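Local atomic coordinates of export chaperone SatS (Mycobacterium tuberculosis H37Rv, PDB entry 6DNM), a protein that acts as a chaperone for the SecA2 protein export pathway and probably helps keep its client proteins fit for export. Residues A[10-14]-A[89-93]; A[28-32]-A[50-56]. All blocks are in the same frame, centred on the assembly; numbering follows the deposited sequence.

Contact 1: A[10-14]-A[89-93]; sequences RDFWL and LAVAV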
ATOM      1  N   ARG A  10      -6.079  19.574  14.711  1.00 31.44           N
ATOM      2  CA  ARG A  10      -6.644  19.707  13.368  1.00 34.30           C
ATOM      3  C   ARG A  10      -5.910  18.860  12.336  1.00 31.76           C
ATOM      4  O   ARG A  10      -6.528  18.134  11.546  1.00 34.45           O
ATOM      5  CB  ARG A  10      -6.575  21.186  12.965  1.00 39.88           C
ATOM      6  CG  ARG A  10      -7.471  21.604  11.813  1.00 45.29           C
ATOM      7  CD  ARG A  10      -8.784  20.859  11.817  1.00 49.54           C
ATOM      8  NE  ARG A  10      -9.863  21.679  11.274  1.00 53.15           N
ATOM      9  CZ  ARG A  10     -11.152  21.381  11.394  1.00 55.81           C
ATOM     10  NH1 ARG A  10     -11.519  20.280  12.038  1.00 56.59           N
ATOM     11  NH2 ARG A  10     -12.074  22.181  10.874  1.00 56.55           N
ATOM     12  N   ASP A  11      -4.590  18.966  12.315  1.00 23.74           N
ATOM     13  CA  ASP A  11      -3.769  18.366  11.275  1.00 20.44           C
ATOM     14  C   ASP A  11      -2.908  17.275  11.886  1.00 18.37           C
ATOM     15  O   ASP A  11      -1.704  17.201  11.620  1.00 18.33           O
ATOM     16  CB  ASP A  11      -2.891  19.453  10.649  1.00 21.17           C
ATOM     17  CG  ASP A  11      -3.707  20.553   9.994  1.00 21.52           C
ATOM     18  OD1 ASP A  11      -4.481  20.234   9.070  1.00 21.34           O
ATOM     19  OD2 ASP A  11      -3.600  21.727  10.417  1.00 21.09           O
ATOM     20  N   PHE A  12      -3.523  16.408  12.689  1.00 16.54           N
ATOM     21  CA  PHE A  12      -2.760  15.446  13.481  1.00 15.85           C
ATOM     22  C   PHE A  12      -1.830  14.594  12.617  1.00 15.06           C
ATOM     23  O   PHE A  12      -0.626  14.504  12.885  1.00 14.56           O
ATOM     24  CB  PHE A  12      -3.699  14.541  14.277  1.00 15.68           C
ATOM     25  CG  PHE A  12      -2.976  13.460  15.038  1.00 14.07           C
ATOM     26  CD1 PHE A  12      -2.441  13.722  16.289  1.00 14.97           C
ATOM     27  CD2 PHE A  12      -2.801  12.191  14.491  1.00 14.18           C
ATOM     28  CE1 PHE A  12      -1.766  12.737  16.993  1.00 15.16           C
ATOM     29  CE2 PHE A  12      -2.130  11.205  15.188  1.00 14.43           C
ATOM     30  CZ  PHE A  12      -1.610  11.478  16.444  1.00 14.88           C
ATOM     31  N   TRP A  13      -2.380  13.903  11.615  1.00 14.26           N
ATOM     32  CA  TRP A  13      -1.564  12.952  10.863  1.00 15.03           C
ATOM     33  C   TRP A  13      -0.483  13.662  10.056  1.00 14.78           C
ATOM     34  O   TRP A  13       0.650  13.165   9.949  1.00 15.57           O
ATOM     35  CB  TRP A  13      -2.455  12.058   9.991  1.00 15.56           C
ATOM     36  CG  TRP A  13      -3.270  11.118  10.838  1.00 15.30           C
ATOM     37  CD1 TRP A  13      -4.611  11.193  11.093  1.00 16.11           C
ATOM     38  CD2 TRP A  13      -2.782   9.992  11.588  1.00 14.78           C
ATOM     39  NE1 TRP A  13      -4.990  10.175  11.938  1.00 16.34           N
ATOM     40  CE2 TRP A  13      -3.887   9.427  12.258  1.00 15.15           C
ATOM     41  CE3 TRP A  13      -1.522   9.405  11.750  1.00 15.22           C
ATOM     42  CZ2 TRP A  13      -3.773   8.302  13.074  1.00 15.98           C
ATOM     43  CZ3 TRP A  13      -1.410   8.281  12.557  1.00 15.97           C
ATOM     44  CH2 TRP A  13      -2.532   7.740  13.207  1.00 15.56           C
ATOM     45  N   LEU A  14      -0.799  14.845   9.524  1.00 15.76           N
ATOM     46  CA  LEU A  14       0.217  15.651   8.855  1.00 17.04           C
ATOM     47  C   LEU A  14       1.347  16.019   9.811  1.00 16.82           C
ATOM     48  O   LEU A  14       2.528  15.900   9.469  1.00 17.82           O
ATOM     49  CB  LEU A  14      -0.429  16.904   8.264  1.00 18.89           C
ATOM     50  CG  LEU A  14       0.428  17.772   7.351  1.00 21.70           C
ATOM     51  CD1 LEU A  14       0.933  16.985   6.160  1.00 22.97           C
ATOM     52  CD2 LEU A  14      -0.381  18.961   6.895  1.00 22.38           C
ATOM     53  N   LEU A  89      -7.238   9.418  19.566  1.00 18.88           N
ATOM     54  CA  LEU A  89      -6.747   9.033  18.251  1.00 17.31           C
ATOM     55  C   LEU A  89      -7.923   8.850  17.303  1.00 19.10           C
ATOM     56  O   LEU A  89      -8.876   8.127  17.604  1.00 20.42           O
ATOM     57  CB  LEU A  89      -5.956   7.730  18.350  1.00 17.14           C
ATOM     58  CG  LEU A  89      -5.285   7.301  17.039  1.00 18.55           C
ATOM     59  CD1 LEU A  89      -4.088   8.192  16.739  1.00 19.94           C
ATOM     60  CD2 LEU A  89      -4.865   5.840  17.086  1.00 20.55           C
ATOM     61  N   ALA A  90      -7.858   9.518  16.158  1.00 18.03           N
ATOM     62  CA  ALA A  90      -8.910   9.445  15.149  1.00 20.86           C
ATOM     63  C   ALA A  90      -8.209   9.035  13.866  1.00 20.64           C
ATOM     64  O   ALA A  90      -7.604   9.874  13.193  1.00 22.07           O
ATOM     65  CB  ALA A  90      -9.623  10.782  14.985  1.00 22.62           C
ATOM     66  N   VAL A  91      -8.263   7.743  13.555  1.00 20.80           N
ATOM     67  CA  VAL A  91      -7.646   7.241  12.336  1.00 21.08           C
ATOM     68  C   VAL A  91      -8.484   7.713  11.159  1.00 22.16           C
ATOM     69  O   VAL A  91      -9.702   7.509  11.122  1.00 25.79           O
ATOM     70  CB  VAL A  91      -7.521   5.714  12.371  1.00 22.10           C
ATOM     71  CG1 VAL A  91      -6.825   5.214  11.116  1.00 22.68           C
ATOM     72  CG2 VAL A  91      -6.758   5.290  13.610  1.00 22.93           C
ATOM     73  N   ALA A  92      -7.836   8.384  10.216  1.00 20.09           N
ATOM     74  CA  ALA A  92      -8.500   8.923   9.042  1.00 20.17           C
ATOM     75  C   ALA A  92      -7.568   8.724   7.863  1.00 17.91           C
ATOM     76  O   ALA A  92      -6.381   9.047   7.953  1.00 19.45           O
ATOM     77  CB  ALA A  92      -8.783  10.417   9.230  1.00 22.62           C
ATOM     78  N   VAL A  93      -8.099   8.178   6.774  1.00 15.68           N
ATOM     79  CA  VAL A  93      -7.343   7.930   5.553  1.00 14.85           C
ATOM     80  C   VAL A  93      -7.786   8.954   4.514  1.00 14.97           C
ATOM     81  O   VAL A  93      -8.977   9.051   4.201  1.00 16.91           O
ATOM     82  CB  VAL A  93      -7.566   6.496   5.041  1.00 13.44           C
ATOM     83  CG1 VAL A  93      -6.781   6.254   3.765  1.00 14.52           C
ATOM     84  CG2 VAL A  93      -7.199   5.477   6.114  1.00 14.37           C
TER

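Contact 2: A[28-32]-A[50-56]; sequences ATFYT and ISVFGSE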
ATOM      1  N   ALA A  28     -10.784  -8.496   1.210  1.00 15.88           N
ATOM      2  CA  ALA A  28     -10.539  -7.874   2.506  1.00 15.87           C
ATOM      3  C   ALA A  28     -10.172  -6.410   2.318  1.00 14.99           C
ATOM      4  O   ALA A  28      -9.596  -6.028   1.299  1.00 16.82           O
ATOM      5  CB  ALA A  28      -9.419  -8.598   3.270  1.00 17.59           C
ATOM      6  N   THR A  29     -10.508  -5.600   3.316  1.00 13.97           N
ATOM      7  CA  THR A  29     -10.057  -4.218   3.392  1.00 14.23           C
ATOM      8  C   THR A  29      -9.214  -4.063   4.647  1.00 13.99           C
ATOM      9  O   THR A  29      -9.657  -4.409   5.745  1.00 16.35           O
ATOM     10  CB  THR A  29     -11.240  -3.239   3.406  1.00 15.13           C
ATOM     11  OG1 THR A  29     -11.930  -3.313   2.153  1.00 17.62           O
ATOM     12  CG2 THR A  29     -10.765  -1.806   3.622  1.00 16.73           C
ATOM     13  N   PHE A  30      -8.005  -3.545   4.478  1.00 12.69           N
ATOM     14  CA  PHE A  30      -7.037  -3.454   5.559  1.00 12.67           C
ATOM     15  C   PHE A  30      -6.623  -2.012   5.802  1.00 13.60           C
ATOM     16  O   PHE A  30      -6.645  -1.176   4.891  1.00 13.09           O
ATOM     17  CB  PHE A  30      -5.759  -4.220   5.232  1.00 14.51           C
ATOM     18  CG  PHE A  30      -5.943  -5.698   5.149  1.00 14.53           C
ATOM     19  CD1 PHE A  30      -6.422  -6.414   6.235  1.00 15.53           C
ATOM     20  CD2 PHE A  30      -5.613  -6.380   3.992  1.00 16.22           C
ATOM     21  CE1 PHE A  30      -6.593  -7.796   6.153  1.00 15.58           C
ATOM     22  CE2 PHE A  30      -5.782  -7.751   3.906  1.00 18.08           C
ATOM     23  CZ  PHE A  30      -6.269  -8.461   4.987  1.00 17.23           C
ATOM     24  N   TYR A  31      -6.201  -1.749   7.041  1.00 13.50           N
ATOM     25  CA  TYR A  31      -5.656  -0.468   7.465  1.00 12.84           C
ATOM     26  C   TYR A  31      -4.271  -0.686   8.054  1.00 12.24           C
ATOM     27  O   TYR A  31      -4.022  -1.693   8.725  1.00 13.49           O
ATOM     28  CB  TYR A  31      -6.569   0.199   8.512  1.00 13.61           C
ATOM     29  CG  TYR A  31      -7.910   0.501   7.900  1.00 13.87           C
ATOM     30  CD1 TYR A  31      -8.134   1.700   7.229  1.00 14.85           C
ATOM     31  CD2 TYR A  31      -8.937  -0.452   7.917  1.00 14.69           C
ATOM     32  CE1 TYR A  31      -9.350   1.965   6.630  1.00 14.83           C
ATOM     33  CE2 TYR A  31     -10.153  -0.203   7.305  1.00 15.14           C
ATOM     34  CZ  TYR A  31     -10.355   1.011   6.674  1.00 15.61           C
ATOM     35  OH  TYR A  31     -11.556   1.256   6.061  1.00 17.44           O
ATOM     36  N   THR A  32      -3.371   0.256   7.797  1.00 11.99           N
ATOM     37  CA  THR A  32      -2.043   0.258   8.403  1.00 12.42           C
ATOM     38  C   THR A  32      -1.508   1.683   8.341  1.00 11.33           C
ATOM     39  O   THR A  32      -2.228   2.610   7.948  1.00 12.23           O
ATOM     40  CB  THR A  32      -1.116  -0.791   7.762  1.00 12.43           C
ATOM     41  OG1 THR A  32       0.095  -0.896   8.527  1.00 14.26           O
ATOM     42  CG2 THR A  32      -0.760  -0.437   6.317  1.00 13.00           C
ATOM     43  N   ILE A  50       4.248  -6.132   6.647  1.00 16.03           N
ATOM     44  CA  ILE A  50       3.405  -5.014   7.056  1.00 14.97           C
ATOM     45  C   ILE A  50       2.271  -5.545   7.920  1.00 14.44           C
ATOM     46  O   ILE A  50       1.515  -6.423   7.491  1.00 15.45           O
ATOM     47  CB  ILE A  50       2.834  -4.312   5.814  1.00 15.28           C
ATOM     48  CG1 ILE A  50       3.966  -3.788   4.925  1.00 16.81           C
ATOM     49  CG2 ILE A  50       1.829  -3.226   6.209  1.00 15.01           C
ATOM     50  CD1 ILE A  50       3.544  -3.543   3.495  1.00 17.57           C
ATOM     51  N   SER A  51       2.124  -4.988   9.122  1.00 13.87           N
ATOM     52  CA  SER A  51       0.995  -5.337   9.980  1.00 14.42           C
ATOM     53  C   SER A  51      -0.280  -4.688   9.452  1.00 14.57           C
ATOM     54  O   SER A  51      -0.348  -3.461   9.316  1.00 15.31           O
ATOM     55  CB  SER A  51       1.258  -4.854  11.405  1.00 14.79           C
ATOM     56  OG  SER A  51       2.287  -5.606  12.020  1.00 16.55           O
ATOM     57  N   VAL A  52      -1.300  -5.505   9.174  1.00 13.58           N
ATOM     58  CA  VAL A  52      -2.578  -5.009   8.682  1.00 12.78           C
ATOM     59  C   VAL A  52      -3.693  -5.341   9.663  1.00 12.72           C
ATOM     60  O   VAL A  52      -3.653  -6.351  10.373  1.00 15.12           O
ATOM     61  CB  VAL A  52      -2.915  -5.527   7.268  1.00 13.60           C
ATOM     62  CG1 VAL A  52      -1.915  -4.964   6.271  1.00 13.93           C
ATOM     63  CG2 VAL A  52      -2.952  -7.054   7.228  1.00 14.04           C
ATOM     64  N   PHE A  53      -4.718  -4.485   9.656  1.00 12.70           N
ATOM     65  CA  PHE A  53      -5.828  -4.523  10.603  1.00 12.36           C
ATOM     66  C   PHE A  53      -7.147  -4.400   9.852  1.00 13.60           C
ATOM     67  O   PHE A  53      -7.235  -3.680   8.857  1.00 14.05           O
ATOM     68  CB  PHE A  53      -5.676  -3.400  11.642  1.00 13.94           C
ATOM     69  CG  PHE A  53      -4.410  -3.514  12.430  1.00 14.06           C
ATOM     70  CD1 PHE A  53      -4.393  -4.193  13.643  1.00 15.27           C
ATOM     71  CD2 PHE A  53      -3.214  -2.999  11.932  1.00 14.50           C
ATOM     72  CE1 PHE A  53      -3.207  -4.344  14.349  1.00 15.55           C
ATOM     73  CE2 PHE A  53      -2.030  -3.142  12.636  1.00 16.24           C
ATOM     74  CZ  PHE A  53      -2.028  -3.808  13.843  1.00 15.89           C
ATOM     75  N   GLY A  54      -8.174  -5.120  10.320  1.00 13.98           N
ATOM     76  CA  GLY A  54      -9.435  -5.127   9.602  1.00 15.26           C
ATOM     77  C   GLY A  54     -10.322  -3.931   9.852  1.00 15.79           C
ATOM     78  O   GLY A  54     -11.376  -3.805   9.220  1.00 17.97           O
ATOM     79  N   SER A  55      -9.929  -3.050  10.764  1.00 14.93           N
ATOM     80  CA  SER A  55     -10.739  -1.888  11.079  1.00 16.24           C
ATOM     81  C   SER A  55      -9.850  -0.817  11.678  1.00 16.46           C
ATOM     82  O   SER A  55      -8.759  -1.092  12.195  1.00 15.87           O
ATOM     83  CB  SER A  55     -11.857  -2.225  12.068  1.00 17.64           C
ATOM     84  OG  SER A  55     -11.322  -2.592  13.331  1.00 19.54           O
ATOM     85  N   GLU A  56     -10.358   0.412  11.638  1.00 18.57           N
ATOM     86  CA  GLU A  56      -9.671   1.500  12.312  1.00 19.33           C
ATOM     87  C   GLU A  56      -9.607   1.263  13.817  1.00 17.80           C
ATOM     88  O   GLU A  56      -8.586   1.551  14.450  1.00 17.88           O
ATOM     89  CB  GLU A  56     -10.336   2.826  11.959  1.00 23.46           C
ATOM     90  CG  GLU A  56     -10.300   3.114  10.460  1.00 28.95           C
ATOM     91  CD  GLU A  56     -11.434   4.007   9.994  1.00 33.57           C
ATOM     92  OE1 GLU A  56     -12.299   3.535   9.212  1.00 35.53           O
ATOM     93  OE2 GLU A  56     -11.451   5.185  10.402  1.00 34.32           O
TER
HETATM   94  O   HOH W   1     -12.286  -4.067   6.762  1.00 31.03           O

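Contact 1: A[10-14]-A[89-93]
Trp13, in the first turn of the short helix 12-16, reaches the extended, non-regular segment 89-93 with its indole ring, so the contact is helix-to-loop packing at the surface of the SatS C-terminal domain. The nearest CA atoms across it, those of Trp13 and Ala92, are still 8.2 Å apart; the gap is spanned by side chains of 12-13 reaching the backbone and side chains of 89-91.

The polar part is a single hydrogen bond. Trp13 NE1 donates to Ala90 O over 2.9 Å, and the angle of 169° at the hydrogen makes it almost straight. The oxygen lies at the ring edge, almost in the indole plane, whereas the donor is tilted 30° from the carbonyl plane. With CG beside its own backbone N (chi1 -69°), Trp13 directs its ring toward the loop, and the second torsion turns the N-H edge to Ala90 O. This one bond ties the indole's only polar atom to the loop and limits rotation of the ring.

The apolar part gathers on one methyl. Leu89 CD1 touches Trp13 CZ2 at 3.7 Å and Phe12 CE2 at 3.9 Å, its side chain running roughly perpendicular to both aromatic ones. Val91 adds a looser touch, CG2 to Trp13 CZ2 at 4.3 Å. Ile80 touches both aromatic residues, Ala83 touches Phe12, and Trp13 also meets Pro20 and Leu33.

Within helix 12-16 the two aromatic residues form a T-shaped (edge-to-face) pair, with Phe12 CD2 standing 3.6 Å above the indole plane of Trp13, over its five-membered ring.

Contact 2: A[28-32]-A[50-56]
Tyr31 and Phe53 pair through their backbones as an antiparallel hydrogen-bonded couple, their CA atoms 5.1 Å apart. Tyr31 N donates to Phe53 O at 2.8 Å, and Phe53 N returns a bond to Tyr31 O at 3.0 Å; both donors lie in the carbonyl plane of the acceptor. The pairing is a single bridge, in keeping with the 122° between the directions of strands 29-32 and 50-52.

Two further polar links flank it. On one flank Thr32 OG1 donates to Ser51 O over 2.7 Å, a C=O...donor angle of 164° placing the hydroxyl almost in line with the carbonyl; OG1 gets there by standing anti to the backbone N (chi1 -171°). On the other, a water donates to both Thr29 O and Gly54 O, joining the two segments where direct pairing has stopped.

Side chains pack in two CH-pi contacts. Val52 CG2 sits over one face of the Phe30 ring, 3.8 Å from its centroid and displaced toward the rim. Glu56 CG lies nearly over the centre of the Tyr31 ring, while the Tyr31 hydroxyl is hydrogen-bonded to Gln22 NE2. Ile50 CG2 packs across the end of Thr32, 3.8 Å from its CG2.

As the chain leaves strand 49-52, Ser55 OG accepts from Ala58 N, an N-cap that begins helix 56-63. The arrangement is that of a lone antiparallel beta bridge at a strand-to-helix transition, joining the residue just after the central strand 49-52 of a three-stranded mixed sheet to strand 29-37, an inner strand of the four-stranded one.

How the contacts relate
From the N terminus the chain first forms helix 12-16, whose start supplies one side of contact 1, then strands 19-24 and 29-37. Contact 2 closes a short, strand-rich loop between 28-32 and 50-56, with 17 residues intervening. The chain continues through helices 56-63 and 77-86 before segment 89-93 returns to 10-14, closing a loop of 74 residues that encloses contact 2 entirely; the two do not cross. Contact 1 thus ties helix 12-16 to the loop preceding strand 98-100, and contact 2 joins the two mixed sheets. Their centres are 16 Å apart, yet they touch: Val93 CG2 packs on Tyr31 CD1 at 4.0 Å.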